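Local coordinates for protein TetR-family transcriptional regulator (Pectobacterium atrosepticum, PDB 2HYT) that probably binds cis-regulatory DNA through a helix-turn-helix motif and controls transcription, as other TetR-family regulators do, at residues Asn138-Gln142 / Gly143-Glu147. Numbering follows the deposited sequence. Where two conformers were deposited one is given.
Sequences NLIRQ and GVVAE
Ile140 lies against the chain that doubles back past the end of helix 122-141, and its side chain can be followed atom by atom. CB sits over the carbonyl oxygen of Val145, the same O that faces Ile140 CA in a nearly straight CA-H...O contact. CG1, placed beside the backbone N by a chi1 of -69°, packs on Val145 CG1 at 3.7 Å and on Ala146 O at 3.6 Å. CD1 at the tip lies 4.0 Å from Ala146 O. The other branch, CG2, has Glu147 OE1 at 3.5 Å in one conformer, a doubtful contact because that glutamate also takes a second position. One water donates to both Ile140 O and Val145 O, tying helix end to loop.

Next to this, Leu139 CB touches Val145 CG2 at 3.7 Å, while Phe89 of helix 85-98 packs on Leu139, and Trp86 on Val144 and Val145. Leu139 O is gripped twice: Val144 N lies nearly in line with the C=O at 3.0 Å, though its N-H is bent, and Val145 N arrives from above the carbonyl plane at 3.1 Å, its N-H almost straight (175°). Gly143 N donates to Ile140 O, also from above the plane. With Gly143 at positive phi (77°), the chain reverses out of the last turn: a Schellman motif, closing the helix before the loop to helix 150-170 in the all-helical TetR C-terminal domain.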
loop_
_atom_site.group_PDB
_atom_site.type_symbol
_atom_site.label_atom_id
_atom_site.label_comp_id
_atom_site.label_asym_id
_atom_site.label_seq_id
_atom_site.Cartn_x
_atom_site.Cartn_y
_atom_site.Cartn_z
ATOM N N ASN A 138 -8.890 -18.868 11.898
ATOM C CA ASN A 138 -8.501 -19.855 12.897
ATOM C C ASN A 138 -8.486 -19.278 14.315
ATOM O O ASN A 138 -9.072 -19.886 15.235
ATOM C CB ASN A 138 -7.176 -20.502 12.517
ATOM C CG ASN A 138 -6.632 -21.430 13.575
ATOM O OD1 ASN A 138 -6.098 -20.986 14.570
ATOM N ND2 ASN A 138 -6.837 -22.720 13.395
ATOM N N LEU A 139 -7.835 -18.138 14.513
ATOM C CA LEU A 139 -7.720 -17.526 15.836
ATOM C C LEU A 139 -9.051 -17.040 16.374
ATOM O O LEU A 139 -9.298 -17.074 17.586
ATOM C CB LEU A 139 -6.744 -16.347 15.778
ATOM C CG LEU A 139 -5.274 -16.737 15.533
ATOM C CD1 LEU A 139 -4.432 -15.515 15.127
ATOM C CD2 LEU A 139 -4.667 -17.400 16.794
ATOM N N ILE A 140 -9.922 -16.579 15.472
ATOM C CA ILE A 140 -11.284 -16.225 15.906
ATOM C C ILE A 140 -12.067 -17.474 16.339
ATOM O O ILE A 140 -12.716 -17.500 17.399
ATOM C CB ILE A 140 -12.030 -15.418 14.830
ATOM C CG1 ILE A 140 -11.401 -14.043 14.706
ATOM C CG2 ILE A 140 -13.530 -15.288 15.264
ATOM C CD1 ILE A 140 -11.767 -13.295 13.397
ATOM N N ARG A 141 -11.981 -18.537 15.542
ATOM C CA ARG A 141 -12.635 -19.783 15.893
ATOM C C ARG A 141 -12.142 -20.331 17.241
ATOM O O ARG A 141 -12.945 -20.832 18.015
ATOM C CB ARG A 141 -12.410 -20.819 14.787
ATOM C CG ARG A 141 -13.230 -20.575 13.526
ATOM C CD ARG A 141 -12.932 -21.621 12.520
ATOM N NE ARG A 141 -13.653 -21.386 11.277
ATOM C CZ ARG A 141 -14.791 -21.977 10.957
ATOM N NH1 ARG A 141 -15.361 -22.827 11.790
ATOM N NH2 ARG A 141 -15.373 -21.696 9.807
ATOM N N GLN A 142 -10.852 -20.203 17.524
ATOM C CA GLN A 142 -10.262 -20.625 18.796
ATOM C C GLN A 142 -10.687 -19.779 20.001
ATOM O O GLN A 142 -10.468 -20.195 21.178
ATOM C CB GLN A 142 -8.734 -20.591 18.705
ATOM C CG GLN A 142 -8.090 -21.620 17.836
ATOM C CD GLN A 142 -6.626 -21.836 18.150
ATOM O OE1 GLN A 142 -6.270 -22.097 19.319
ATOM N NE2 GLN A 142 -5.777 -21.825 17.121
ATOM N N GLY A 143 -11.318 -18.637 19.749
ATOM C CA GLY A 143 -11.680 -17.704 20.813
ATOM C C GLY A 143 -10.509 -16.891 21.308
ATOM O O GLY A 143 -10.609 -16.244 22.372
ATOM N N VAL A 144 -9.417 -16.890 20.556
ATOM C CA VAL A 144 -8.233 -16.099 20.915
ATOM C C VAL A 144 -8.392 -14.641 20.483
ATOM O O VAL A 144 -8.106 -13.720 21.272
ATOM C CB VAL A 144 -6.926 -16.715 20.310
ATOM C CG1 VAL A 144 -5.694 -15.826 20.536
ATOM C CG2 VAL A 144 -6.697 -18.156 20.886
ATOM N N VAL A 145 -8.829 -14.450 19.236
ATOM C CA VAL A 145 -9.058 -13.134 18.628
ATOM C C VAL A 145 -10.551 -12.827 18.645
ATOM O O VAL A 145 -11.401 -13.681 18.358
ATOM C CB VAL A 145 -8.445 -13.046 17.220
ATOM C CG1 VAL A 145 -8.981 -11.796 16.364
ATOM C CG2 VAL A 145 -6.925 -13.022 17.328
ATOM N N ALA A 146 -10.872 -11.588 19.028
ATOM C CA ALA A 146 -12.265 -11.147 19.095
ATOM C C ALA A 146 -12.980 -11.227 17.740
ATOM O O ALA A 146 -12.361 -11.142 16.672
ATOM C CB ALA A 146 -12.341 -9.683 19.652
ATOM N N GLU A 147 -14.305 -11.391 17.786
ATOM C CA GLU A 147 -15.086 -11.560 16.574
ATOM C C GLU A 147 -14.930 -10.359 15.643
ATOM O O GLU A 147 -15.026 -9.193 16.072
ATOM C CB GLU A 147 -16.552 -11.781 16.926
ATOM C CG GLU A 147 -16.820 -13.173 17.464
ATOM C CD GLU A 147 -17.234 -14.149 16.387
ATOM O OE1 GLU A 147 -16.752 -14.033 15.232
ATOM O OE2 GLU A 147 -18.064 -15.026 16.703
HETATM O O HOH W 1 -13.434 -15.227 19.031
#